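Local coordinates for uncharacterized protein (Thermus thermophilus HB8, PDB 6SCE) that is a DNA nuclease of type III CRISPR defence, activated by cyclic oligoadenylate, which probably binds at its CARF-type domains, at residues V24-G29 / E134-T139; V35-P40 / V94-H99; H99-G104 / F123-E128; A118-F123 / G350-R355. One frame throughout, in Å; residues are numbered along the deposited sequence. Where two conformers were deposited one is given.

Contact 1. Residues V24-G29 / E134-T139; sequences VEREAG and EAEALT
The guanidinium of Arg26 has the methyl group of Ala135 over the centre of one face, with Ala135 CB 3.7 Å from Arg26 CZ. At its edge stands the carboxylate of Glu136. The two flat groups are nearly perpendicular, with planes 86° apart. Arg26 NH1 gives a hydrogen bond to Glu136 OE2 at 3.2 Å, and this bond is also the salt bridge of the contact. It is moderately straight, at 153°. The donor comes from above the carboxylate plane, so the two groups do not form the flat paired arrangement of a bidentate bridge. OE2 carries the pairing, while Glu136 OE1 stays 3.8 Å from NH1.

Arg26 reaches across in a long, straight chain. Its CG is anti to the backbone N (chi1 -169°), and the chain stays extended as far as NE. Glu136 instead bends at its second torsion, which turns the carboxylate back against the Arg26 side chain. Arg26 was modelled in two conformers, and the bridge described belongs to one of them. Glu136 is the buried partner and Arg26 the exposed one, so the acid would gain from a counter-charge when the bridge is made.

Arg26 lies near the C-terminal end of helix 15-28. Glu136 and Ala135 lie in the loop between strand 129-132 and helix 140-148. Glu136 also packs on Leu19, and its backbone O accepts a bond from Lys22. Glu27 pairs with Arg131 of strand 129-132, an edge strand of the N-terminal sheet. Helix 15-28 thus meets both the loop and the strand before it.

Contact 2. Residues V35-P40 / V94-H99; sequences VFYSFP and VRFLGH
Phe96 turns the edge of its ring onto one face of Tyr37, a T-shaped (edge-to-face) pair. The ring centroids are 5.3 Å apart and the planes stand at 68°. Phe96 CE2 and CZ do the touching. Phe96 CE2 lies 3.8 Å from Tyr37 CD2, over the rim of the tyrosine ring and not over its middle. Phe96 CZ stands over the root of the same ring, 3.9 Å from Tyr37 CG. The tyrosine has CG anti to its carbonyl carbon (chi1 -56°), which sends the ring toward the helix, and chi2 near a right angle turns its face to Phe96.

This pair is the tight, buried part of the contact. The two backbones are well separated, with Tyr37 CA 10.6 Å from Phe96 CA, so the rings span the space from strand 33-38 to helix 90-100. The segments touch only through the rings. On the loose side, the strand end beyond Tyr37 diverges from the helix, and Phe39 turns to Trp92, one turn before Phe96.

With an alanine here, the edge of Phe96 would probably lose the Tyr37 ring face it rests on, and a gap would open between strand and helix. Other apolar groups border the pair: Leu7 lies against Tyr37, and Leu9, Leu85 and Trp100 against Phe96.

No hydrogen bond or charge links the two segments. The contact is apolar, and its specificity lies in shape and in the weak attraction of ring hydrogens for the electron-rich face of Tyr37. That chemistry suits a helix packed on the sheet of a Rossmann-like domain.

Contact 3. Residues H99-G104 / F123-E128; sequences HWRRPG and FLWPRE
A classic beta bulge sets up this contact. Leu124 and Trp125 of strand 120-125 both face Val107 on the antiparallel neighbour, strand 105-111. Trp125 points from the bulge to the turn that leads from helix 90-100 into that neighbouring strand. Arg101 is the centre of an inverse gamma turn there, and the indole lies against it.

The main contact is a CH-pi interaction. Arg101 CA sits 3.5 Å from the centroid of the five-membered ring of Trp125, almost exactly on the ring normal. The aliphatic start of the Arg101 side chain continues over the same face, with Arg101 CG 3.7 Å from Trp125 CE3. Its guanidinium leads off past the ring, where the side chain packs on Tyr391 and Leu392 of helix 384-393. Over the rim of the opposite face stands CB of the next residue, Pro126, which follows a cis peptide bond. Trp125 CG lies anti to the backbone N (chi1 -176°), which carries the ring across to the turn.

A leucine in place of Trp125 would probably leave the Arg102 carbonyl without its indole donor and uncover the backbone of the Arg101 turn.

The Arg102 side chain folds back to the helix. Its NE gives a hydrogen bond to His99 O at 2.9 Å, and its NH2 lies over the rim of one face of the His99 ring.

Arg102 N lies 3.1 Å from Trp125 NE1, but two donors do not bond. At the edge of the indole, Trp125 NE1 donates to Arg102 O at 3.0 Å, with an N-H...O angle of 151°, and approaches from above the plane of that carbonyl.

Contact 4. Residues A118-F123 / G350-R355; sequences APRALF and GPWALR. With nucleotides of chain B.
Arg120 lays its guanidinium flat on the indole of Trp352. The planes are only 10° apart and the centres 3.5 Å apart. Arg120 CZ sits over the six-membered ring, a cation-pi contact, and NH1 reaches over the five-membered ring to within 3.3 Å of Trp352 CE2. Beside this stack, Leu122 CD1 meets the backbone Trp352 O at 3.3 Å and packs on Leu354 CB.

The second shell fixes both flat groups. Glu130 pairs with Arg120 NH1 and Glu117 with NH2, so the guanidinium is held against rotation. Under the indole lies Gly350 CA, where a side chain would collide with the ring. Trp352 CG stands between its own backbone N and carbonyl carbon (chi1 60°), which folds the indole back over that glycine. In the type I beta turn from Gly350 to Ala353, Pro351 CB touches the adenine of A3 of chain B, 3.8 Å from its N6, so the stack lies one residue from the nucleotide.

Arg120 and Leu122 belong to strand 120-125, between strands 105-111 and 129-132. Trp352 precedes helix 354-370, which follows strand 342-347 of another sheet, consistent with a contact between the two Rossmann-like CARF domains.

How the contacts relate
Contact 2 is the buried one, two aromatic rings in the core between sheet and helix. Contacts 1, 3 and 4 are partly buried and use charge or polar groups. Contact 1 is a salt bridge with an exposed arginine. Contact 3 adds a hydrogen bond to ring packing, and contact 4 stacks an arginine on a tryptophan. Contacts 2 and 3 both use helix 90-100 and meet through Leu97 and Leu124. Contacts 3 and 4 share strand 120-125, and Leu124 packs on Leu354. Glu134 of contact 1 touches Ala118 of contact 4. Contacts 1 to 3 stay within the N-terminal domain, whereas contact 4 joins it to the later sheet that holds strand 342-347, beside the nucleotide.

Contact 1. Residues V24-G29 / E134-T139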
# COMPACT_ATOMS: atom_id res chain seq x y z
N VAL A 24 -19.42 13.06 -17.08
CA VAL A 24 -19.42 14.01 -18.19
C VAL A 24 -20.64 13.78 -19.11
O VAL A 24 -21.35 14.73 -19.48
CB VAL A 24 -18.13 13.88 -19.02
CG1 VAL A 24 -18.17 14.84 -20.20
CG2 VAL A 24 -16.93 14.23 -18.14
N GLU A 25 -20.86 12.53 -19.48
CA GLU A 25 -21.99 12.19 -20.34
C GLU A 25 -23.32 12.60 -19.73
O GLU A 25 -24.18 13.09 -20.46
CB GLU A 25 -22.00 10.71 -20.72
CG GLU A 25 -20.88 10.32 -21.64
CD GLU A 25 -20.90 8.86 -22.05
OE1 GLU A 25 -21.36 8.00 -21.26
OE2 GLU A 25 -20.39 8.55 -23.14
N ARG A 26 -23.51 12.42 -18.43
CA ARG A 26 -24.77 12.78 -17.79
C ARG A 26 -24.98 14.29 -17.82
O ARG A 26 -26.09 14.76 -18.05
CB ARG A 26 -24.81 12.31 -16.33
CG ARG A 26 -26.19 12.43 -15.69
CD ARG A 26 -26.15 12.22 -14.19
NE ARG A 26 -27.49 12.16 -13.64
CZ ARG A 26 -27.82 12.50 -12.40
NH1 ARG A 26 -26.89 12.93 -11.55
NH2 ARG A 26 -29.08 12.42 -12.00
N GLU A 27 -23.91 15.05 -17.58
CA GLU A 27 -24.02 16.50 -17.52
C GLU A 27 -24.01 17.19 -18.87
O GLU A 27 -24.77 18.15 -19.09
CB GLU A 27 -22.95 17.13 -16.66
CG GLU A 27 -23.21 18.62 -16.43
CD GLU A 27 -22.76 19.14 -15.08
OE1 GLU A 27 -22.84 18.39 -14.10
OE2 GLU A 27 -22.33 20.32 -15.00
N ALA A 28 -23.16 16.70 -19.78
CA ALA A 28 -22.89 17.40 -21.02
C ALA A 28 -23.31 16.64 -22.26
O ALA A 28 -23.15 17.15 -23.35
CB ALA A 28 -21.41 17.69 -21.11
N GLY A 29 -23.78 15.40 -22.12
CA GLY A 29 -24.12 14.60 -23.29
C GLY A 29 -22.96 13.88 -23.93
O GLY A 29 -21.90 13.71 -23.32
N GLU A 134 -24.67 9.01 -7.00
CA GLU A 134 -25.59 7.88 -6.87
C GLU A 134 -25.99 7.35 -8.20
O GLU A 134 -26.03 6.16 -8.39
CB GLU A 134 -26.89 8.29 -6.16
CG GLU A 134 -26.71 8.62 -4.72
CD GLU A 134 -26.48 7.41 -3.84
OE1 GLU A 134 -26.63 6.23 -4.27
OE2 GLU A 134 -26.13 7.66 -2.67
N ALA A 135 -26.31 8.25 -9.13
CA ALA A 135 -26.85 7.84 -10.43
C ALA A 135 -25.79 7.26 -11.35
O ALA A 135 -26.05 6.30 -12.07
CB ALA A 135 -27.52 9.03 -11.12
N GLU A 136 -24.61 7.87 -11.33
CA GLU A 136 -23.49 7.49 -12.19
C GLU A 136 -22.68 6.29 -11.67
O GLU A 136 -21.90 5.69 -12.40
CB GLU A 136 -22.54 8.68 -12.32
CG GLU A 136 -23.17 9.91 -12.95
CD GLU A 136 -23.73 10.91 -11.94
OE1 GLU A 136 -24.03 10.52 -10.78
OE2 GLU A 136 -23.84 12.11 -12.29
N ALA A 137 -22.86 5.95 -10.40
CA ALA A 137 -22.18 4.80 -9.77
C ALA A 137 -22.11 3.57 -10.65
O ALA A 137 -23.12 3.15 -11.26
CB ALA A 137 -22.89 4.43 -8.47
N LEU A 138 -20.93 2.96 -10.73
CA LEU A 138 -20.82 1.77 -11.55
C LEU A 138 -21.74 0.65 -11.01
O LEU A 138 -21.87 0.43 -9.78
CB LEU A 138 -19.37 1.26 -11.61
CG LEU A 138 -18.50 1.84 -12.74
CD1 LEU A 138 -18.52 3.35 -12.77
CD2 LEU A 138 -17.09 1.28 -12.61
N THR A 139 -22.33 -0.07 -11.94
CA THR A 139 -23.19 -1.21 -11.63
C THR A 139 -22.34 -2.46 -11.53
O THR A 139 -21.17 -2.50 -11.91
CB THR A 139 -24.22 -1.43 -12.76
OG1 THR A 139 -23.52 -1.80 -13.96
CG2 THR A 139 -25.06 -0.15 -13.00

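Contact 2. Residues V35-P40 / V94-H99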
# COMPACT_ATOMS: atom_id res chain seq x y z
N VAL A 35 -9.37 11.55 -24.27
CA VAL A 35 -7.94 11.48 -24.35
C VAL A 35 -7.44 10.99 -22.99
O VAL A 35 -7.73 11.61 -21.97
CB VAL A 35 -7.31 12.86 -24.66
CG1 VAL A 35 -5.80 12.76 -24.78
CG2 VAL A 35 -7.89 13.47 -25.95
N PHE A 36 -6.68 9.92 -23.00
CA PHE A 36 -6.15 9.35 -21.78
C PHE A 36 -4.65 9.59 -21.67
O PHE A 36 -3.90 9.20 -22.55
CB PHE A 36 -6.44 7.89 -21.72
CG PHE A 36 -7.91 7.61 -21.63
CD1 PHE A 36 -8.59 7.88 -20.46
CD2 PHE A 36 -8.61 7.22 -22.74
CE1 PHE A 36 -9.97 7.67 -20.38
CE2 PHE A 36 -9.98 7.02 -22.68
CZ PHE A 36 -10.67 7.26 -21.51
N TYR A 37 -4.24 10.19 -20.58
CA TYR A 37 -2.81 10.38 -20.29
C TYR A 37 -2.42 9.25 -19.38
O TYR A 37 -2.65 9.26 -18.15
CB TYR A 37 -2.61 11.77 -19.69
CG TYR A 37 -3.14 12.85 -20.58
CD1 TYR A 37 -2.40 13.36 -21.65
CD2 TYR A 37 -4.43 13.36 -20.40
CE1 TYR A 37 -2.92 14.35 -22.49
CE2 TYR A 37 -4.93 14.34 -21.21
CZ TYR A 37 -4.19 14.82 -22.26
OH TYR A 37 -4.75 15.75 -23.05
N SER A 38 -1.91 8.20 -20.01
CA SER A 38 -1.83 6.94 -19.36
C SER A 38 -0.43 6.68 -18.83
O SER A 38 0.61 7.08 -19.43
CB SER A 38 -2.30 5.84 -20.28
OG SER A 38 -1.31 5.56 -21.21
N PHE A 39 -0.44 6.00 -17.70
CA PHE A 39 0.75 5.43 -17.11
C PHE A 39 0.81 3.97 -17.46
O PHE A 39 -0.23 3.32 -17.56
CB PHE A 39 0.67 5.57 -15.59
CG PHE A 39 0.54 6.98 -15.14
CD1 PHE A 39 -0.70 7.57 -15.04
CD2 PHE A 39 1.68 7.75 -14.92
CE1 PHE A 39 -0.83 8.90 -14.67
CE2 PHE A 39 1.56 9.09 -14.54
CZ PHE A 39 0.30 9.66 -14.39
N PRO A 40 2.03 3.40 -17.56
CA PRO A 40 2.13 1.97 -17.83
C PRO A 40 1.45 1.16 -16.76
O PRO A 40 1.61 1.47 -15.57
CB PRO A 40 3.66 1.73 -17.85
CG PRO A 40 4.21 3.06 -18.29
CD PRO A 40 3.36 4.04 -17.51
N VAL A 94 -1.59 17.20 -9.45
CA VAL A 94 -1.17 18.53 -9.05
C VAL A 94 -0.72 19.37 -10.26
O VAL A 94 -1.12 20.54 -10.37
CB VAL A 94 -0.05 18.47 -8.01
CG1 VAL A 94 0.58 19.83 -7.82
CG2 VAL A 94 -0.59 17.93 -6.69
N ARG A 95 0.08 18.78 -11.12
CA ARG A 95 0.58 19.49 -12.31
C ARG A 95 -0.53 19.83 -13.31
O ARG A 95 -0.59 20.96 -13.81
CB ARG A 95 1.66 18.69 -12.98
CG ARG A 95 2.89 18.62 -12.06
CD ARG A 95 4.14 18.24 -12.75
NE ARG A 95 4.47 19.20 -13.80
CZ ARG A 95 5.34 18.96 -14.76
NH1 ARG A 95 6.01 17.82 -14.79
NH2 ARG A 95 5.54 19.88 -15.71
N PHE A 96 -1.43 18.89 -13.55
CA PHE A 96 -2.59 19.16 -14.40
C PHE A 96 -3.49 20.21 -13.80
O PHE A 96 -4.02 21.05 -14.52
CB PHE A 96 -3.40 17.89 -14.66
CG PHE A 96 -2.94 17.12 -15.85
CD1 PHE A 96 -1.60 16.76 -15.98
CD2 PHE A 96 -3.83 16.73 -16.84
CE1 PHE A 96 -1.16 16.05 -17.07
CE2 PHE A 96 -3.38 16.03 -17.94
CZ PHE A 96 -2.05 15.66 -18.04
N LEU A 97 -3.68 20.21 -12.48
CA LEU A 97 -4.55 21.21 -11.88
C LEU A 97 -3.97 22.61 -12.13
O LEU A 97 -4.73 23.54 -12.45
CB LEU A 97 -4.73 21.01 -10.41
CG LEU A 97 -5.57 22.05 -9.66
CD1 LEU A 97 -6.99 22.12 -10.19
CD2 LEU A 97 -5.54 21.74 -8.19
N GLY A 98 -2.65 22.75 -11.99
CA GLY A 98 -2.01 24.07 -12.27
C GLY A 98 -2.32 24.57 -13.68
O GLY A 98 -2.63 25.73 -13.88
N HIS A 99 -2.24 23.67 -14.65
CA HIS A 99 -2.38 23.99 -16.05
C HIS A 99 -3.83 24.21 -16.48
O HIS A 99 -4.12 25.12 -17.26
CB HIS A 99 -1.75 22.87 -16.88
CG HIS A 99 -1.84 23.07 -18.37
ND1 HIS A 99 -0.92 23.82 -19.08
CD2 HIS A 99 -2.73 22.61 -19.27
CE1 HIS A 99 -1.24 23.80 -20.36
NE2 HIS A 99 -2.34 23.08 -20.51

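Contact 3. Residues H99-G104 / F123-E128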
# COMPACT_ATOMS: atom_id res chain seq x y z
N HIS A 99 -2.24 23.67 -14.65
CA HIS A 99 -2.38 23.99 -16.05
C HIS A 99 -3.83 24.21 -16.48
O HIS A 99 -4.12 25.12 -17.26
CB HIS A 99 -1.75 22.87 -16.88
CG HIS A 99 -1.84 23.07 -18.37
ND1 HIS A 99 -0.92 23.82 -19.08
CD2 HIS A 99 -2.73 22.61 -19.27
CE1 HIS A 99 -1.24 23.80 -20.36
NE2 HIS A 99 -2.34 23.08 -20.51
N TRP A 100 -4.75 23.39 -15.95
CA TRP A 100 -6.11 23.31 -16.47
C TRP A 100 -7.11 24.21 -15.78
O TRP A 100 -8.29 24.23 -16.14
CB TRP A 100 -6.60 21.83 -16.54
CG TRP A 100 -5.98 21.11 -17.69
CD1 TRP A 100 -5.02 20.17 -17.64
CD2 TRP A 100 -6.25 21.34 -19.06
NE1 TRP A 100 -4.69 19.77 -18.90
CE2 TRP A 100 -5.43 20.50 -19.79
CE3 TRP A 100 -7.11 22.20 -19.74
CZ2 TRP A 100 -5.43 20.46 -21.17
CZ3 TRP A 100 -7.11 22.17 -21.12
CH2 TRP A 100 -6.29 21.32 -21.82
N ARG A 101 -6.65 25.00 -14.82
CA ARG A 101 -7.50 26.06 -14.27
C ARG A 101 -7.49 27.20 -15.28
O ARG A 101 -6.75 28.18 -15.15
CB ARG A 101 -7.02 26.49 -12.90
CG ARG A 101 -7.38 25.48 -11.82
CD ARG A 101 -6.95 25.90 -10.41
NE ARG A 101 -5.50 26.01 -10.30
CZ ARG A 101 -4.85 26.16 -9.16
NH1 ARG A 101 -5.50 26.21 -8.01
NH2 ARG A 101 -3.52 26.25 -9.16
N ARG A 102 -8.28 27.03 -16.33
CA ARG A 102 -8.33 27.99 -17.42
C ARG A 102 -9.73 28.00 -18.03
O ARG A 102 -10.51 27.08 -17.81
CB ARG A 102 -7.31 27.61 -18.49
CG ARG A 102 -7.52 26.23 -19.08
CD ARG A 102 -6.58 25.96 -20.23
NE ARG A 102 -5.21 26.12 -19.77
CZ ARG A 102 -4.14 26.27 -20.55
NH1 ARG A 102 -4.24 26.24 -21.88
NH2 ARG A 102 -2.94 26.43 -19.98
N PRO A 103 -10.04 29.05 -18.82
CA PRO A 103 -11.33 29.07 -19.49
C PRO A 103 -11.45 27.92 -20.46
O PRO A 103 -10.45 27.47 -21.07
CB PRO A 103 -11.34 30.43 -20.23
CG PRO A 103 -10.38 31.28 -19.47
CD PRO A 103 -9.31 30.32 -19.01
N GLY A 104 -12.67 27.43 -20.60
CA GLY A 104 -12.95 26.32 -21.49
C GLY A 104 -12.72 24.95 -20.84
O GLY A 104 -12.79 23.92 -21.52
N PHE A 123 -15.73 19.03 -8.02
CA PHE A 123 -15.34 19.95 -9.08
C PHE A 123 -14.45 20.98 -8.45
O PHE A 123 -14.74 21.50 -7.37
CB PHE A 123 -16.58 20.57 -9.76
CG PHE A 123 -17.38 19.56 -10.50
CD1 PHE A 123 -17.08 19.25 -11.81
CD2 PHE A 123 -18.37 18.84 -9.85
CE1 PHE A 123 -17.79 18.27 -12.48
CE2 PHE A 123 -19.08 17.87 -10.53
CZ PHE A 123 -18.77 17.58 -11.84
N LEU A 124 -13.32 21.22 -9.09
CA LEU A 124 -12.30 22.12 -8.59
C LEU A 124 -12.27 23.43 -9.38
O LEU A 124 -11.81 24.42 -8.88
CB LEU A 124 -10.92 21.46 -8.71
CG LEU A 124 -10.82 20.07 -8.06
CD1 LEU A 124 -9.38 19.63 -8.07
CD2 LEU A 124 -11.36 20.07 -6.66
N TRP A 125 -12.78 23.41 -10.61
CA TRP A 125 -12.68 24.55 -11.53
C TRP A 125 -13.78 24.41 -12.60
O TRP A 125 -14.02 23.30 -13.06
CB TRP A 125 -11.32 24.54 -12.20
CG TRP A 125 -11.11 25.71 -13.08
CD1 TRP A 125 -11.29 25.77 -14.43
CD2 TRP A 125 -10.70 27.00 -12.66
NE1 TRP A 125 -11.00 27.02 -14.88
CE2 TRP A 125 -10.65 27.81 -13.82
CE3 TRP A 125 -10.38 27.56 -11.43
CZ2 TRP A 125 -10.28 29.14 -13.78
CZ3 TRP A 125 -10.01 28.90 -11.39
CH2 TRP A 125 -9.96 29.67 -12.56
N PRO A 126 -14.47 25.48 -12.99
CA PRO A 126 -14.22 26.87 -12.56
C PRO A 126 -14.79 27.19 -11.18
O PRO A 126 -14.45 28.21 -10.60
CB PRO A 126 -14.92 27.70 -13.66
CG PRO A 126 -16.02 26.84 -14.14
CD PRO A 126 -15.49 25.42 -14.05
N ARG A 127 -15.64 26.33 -10.65
CA ARG A 127 -16.24 26.57 -9.35
C ARG A 127 -16.09 25.34 -8.49
O ARG A 127 -16.21 24.23 -8.97
CB ARG A 127 -17.73 26.87 -9.50
CG ARG A 127 -18.01 28.28 -10.01
CD ARG A 127 -19.52 28.50 -10.15
NE ARG A 127 -20.11 27.60 -11.14
CZ ARG A 127 -20.00 27.72 -12.47
NH1 ARG A 127 -19.31 28.73 -13.01
NH2 ARG A 127 -20.57 26.82 -13.26
N GLU A 128 -15.85 25.55 -7.21
CA GLU A 128 -15.83 24.45 -6.25
C GLU A 128 -17.22 23.96 -5.91
O GLU A 128 -18.02 24.70 -5.36
CB GLU A 128 -15.09 24.84 -4.97
CG GLU A 128 -13.58 24.88 -5.17
CD GLU A 128 -12.83 24.65 -3.87
OE1 GLU A 128 -13.20 25.30 -2.87
OE2 GLU A 128 -11.88 23.81 -3.88

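Contact 4. Residues A118-F123 / G350-R355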
# COMPACT_ATOMS: atom_id res chain seq x y z
N ALA A 118 -21.75 6.28 -1.73
CA ALA A 118 -21.56 6.40 -3.16
C ALA A 118 -20.36 7.32 -3.36
O ALA A 118 -20.09 8.20 -2.53
CB ALA A 118 -22.78 7.00 -3.84
N PRO A 119 -19.65 7.15 -4.47
CA PRO A 119 -18.56 8.12 -4.78
C PRO A 119 -19.09 9.53 -4.95
O PRO A 119 -20.29 9.71 -5.21
CB PRO A 119 -18.01 7.63 -6.12
CG PRO A 119 -18.46 6.22 -6.23
CD PRO A 119 -19.78 6.13 -5.51
N ARG A 120 -18.21 10.52 -4.80
CA ARG A 120 -18.53 11.92 -5.00
C ARG A 120 -17.72 12.49 -6.15
O ARG A 120 -16.58 12.10 -6.34
CB ARG A 120 -18.19 12.71 -3.75
CG ARG A 120 -18.86 12.21 -2.48
CD ARG A 120 -18.40 13.00 -1.27
NE ARG A 120 -18.94 12.40 -0.07
CZ ARG A 120 -19.28 13.05 1.03
NH1 ARG A 120 -19.13 14.36 1.11
NH2 ARG A 120 -19.76 12.36 2.05
N ALA A 121 -18.31 13.41 -6.90
CA ALA A 121 -17.54 14.25 -7.82
C ALA A 121 -17.13 15.51 -7.07
O ALA A 121 -17.98 16.18 -6.46
CB ALA A 121 -18.38 14.63 -9.03
N LEU A 122 -15.86 15.84 -7.10
CA LEU A 122 -15.41 17.13 -6.58
C LEU A 122 -14.98 17.97 -7.73
O LEU A 122 -14.00 17.64 -8.42
CB LEU A 122 -14.26 16.96 -5.61
CG LEU A 122 -14.42 15.97 -4.47
CD1 LEU A 122 -13.28 16.23 -3.50
CD2 LEU A 122 -15.75 16.09 -3.76
N PHE A 123 -15.73 19.03 -8.02
CA PHE A 123 -15.34 19.95 -9.08
C PHE A 123 -14.45 20.98 -8.45
O PHE A 123 -14.74 21.50 -7.37
CB PHE A 123 -16.58 20.57 -9.76
CG PHE A 123 -17.38 19.56 -10.50
CD1 PHE A 123 -17.08 19.25 -11.81
CD2 PHE A 123 -18.37 18.84 -9.85
CE1 PHE A 123 -17.79 18.27 -12.48
CE2 PHE A 123 -19.08 17.87 -10.53
CZ PHE A 123 -18.77 17.58 -11.84
N GLY A 350 -13.85 13.38 6.17
CA GLY A 350 -13.77 12.18 5.34
C GLY A 350 -12.73 12.33 4.24
O GLY A 350 -12.12 13.39 4.10
N PRO A 351 -12.57 11.28 3.44
CA PRO A 351 -11.51 11.31 2.41
C PRO A 351 -11.76 12.26 1.27
O PRO A 351 -10.87 12.50 0.47
CB PRO A 351 -11.44 9.85 1.94
CG PRO A 351 -12.76 9.25 2.28
CD PRO A 351 -13.12 9.93 3.60
N TRP A 352 -12.98 12.80 1.20
CA TRP A 352 -13.34 13.80 0.20
C TRP A 352 -12.98 15.21 0.61
O TRP A 352 -13.20 16.12 -0.17
CB TRP A 352 -14.87 13.77 -0.05
CG TRP A 352 -15.61 14.07 1.26
CD1 TRP A 352 -15.91 15.31 1.78
CD2 TRP A 352 -16.10 13.11 2.21
NE1 TRP A 352 -16.53 15.17 3.01
CE2 TRP A 352 -16.68 13.83 3.28
CE3 TRP A 352 -16.12 11.72 2.24
CZ2 TRP A 352 -17.27 13.20 4.37
CZ3 TRP A 352 -16.70 11.09 3.33
CH2 TRP A 352 -17.26 11.83 4.38
N ALA A 353 -12.45 15.40 1.81
CA ALA A 353 -12.46 16.74 2.43
C ALA A 353 -11.28 17.63 2.03
O ALA A 353 -10.49 18.06 2.87
CB ALA A 353 -12.57 16.62 3.92
N LEU A 354 -11.19 17.88 0.73
CA LEU A 354 -10.16 18.71 0.13
C LEU A 354 -10.16 20.09 0.79
O LEU A 354 -9.13 20.61 1.17
CB LEU A 354 -10.45 18.83 -1.35
CG LEU A 354 -9.54 19.71 -2.17
CD1 LEU A 354 -9.60 19.30 -3.63
CD2 LEU A 354 -9.87 21.20 -2.02
N ARG A 355 -11.35 20.67 0.96
CA ARG A 355 -11.40 22.04 1.51
C ARG A 355 -11.02 22.12 2.97
O ARG A 355 -10.45 23.13 3.41
CB ARG A 355 -12.77 22.65 1.26
CG ARG A 355 -13.00 22.91 -0.23
CD ARG A 355 -14.36 23.55 -0.56
NE ARG A 355 -15.51 22.71 -0.21
CZ ARG A 355 -16.17 22.76 0.95
NH1 ARG A 355 -17.21 21.95 1.16
NH2 ARG A 355 -15.82 23.61 1.92
P A B 3 -6.36 8.14 -5.20
OP1 A B 3 -7.26 9.36 -5.22
OP2 A B 3 -5.24 8.21 -6.20
O5' A B 3 -5.78 7.95 -3.73
C5' A B 3 -5.14 6.75 -3.29
C4' A B 3 -4.63 7.01 -1.89
O4' A B 3 -5.76 7.24 -0.99
C3' A B 3 -3.81 5.89 -1.27
O3' A B 3 -2.63 6.49 -0.75
C2' A B 3 -4.73 5.36 -0.15
O2' A B 3 -4.04 4.79 0.94
C1' A B 3 -5.46 6.64 0.24
N9 A B 3 -6.72 6.40 0.92
C8 A B 3 -7.72 5.55 0.51
N7 A B 3 -8.76 5.58 1.32
C5 A B 3 -8.43 6.52 2.28
C6 A B 3 -9.13 7.02 3.39
N6 A B 3 -10.37 6.63 3.70
N1 A B 3 -8.52 7.97 4.13
C2 A B 3 -7.29 8.38 3.78
N3 A B 3 -6.53 7.99 2.75
C4 A B 3 -7.17 7.04 2.03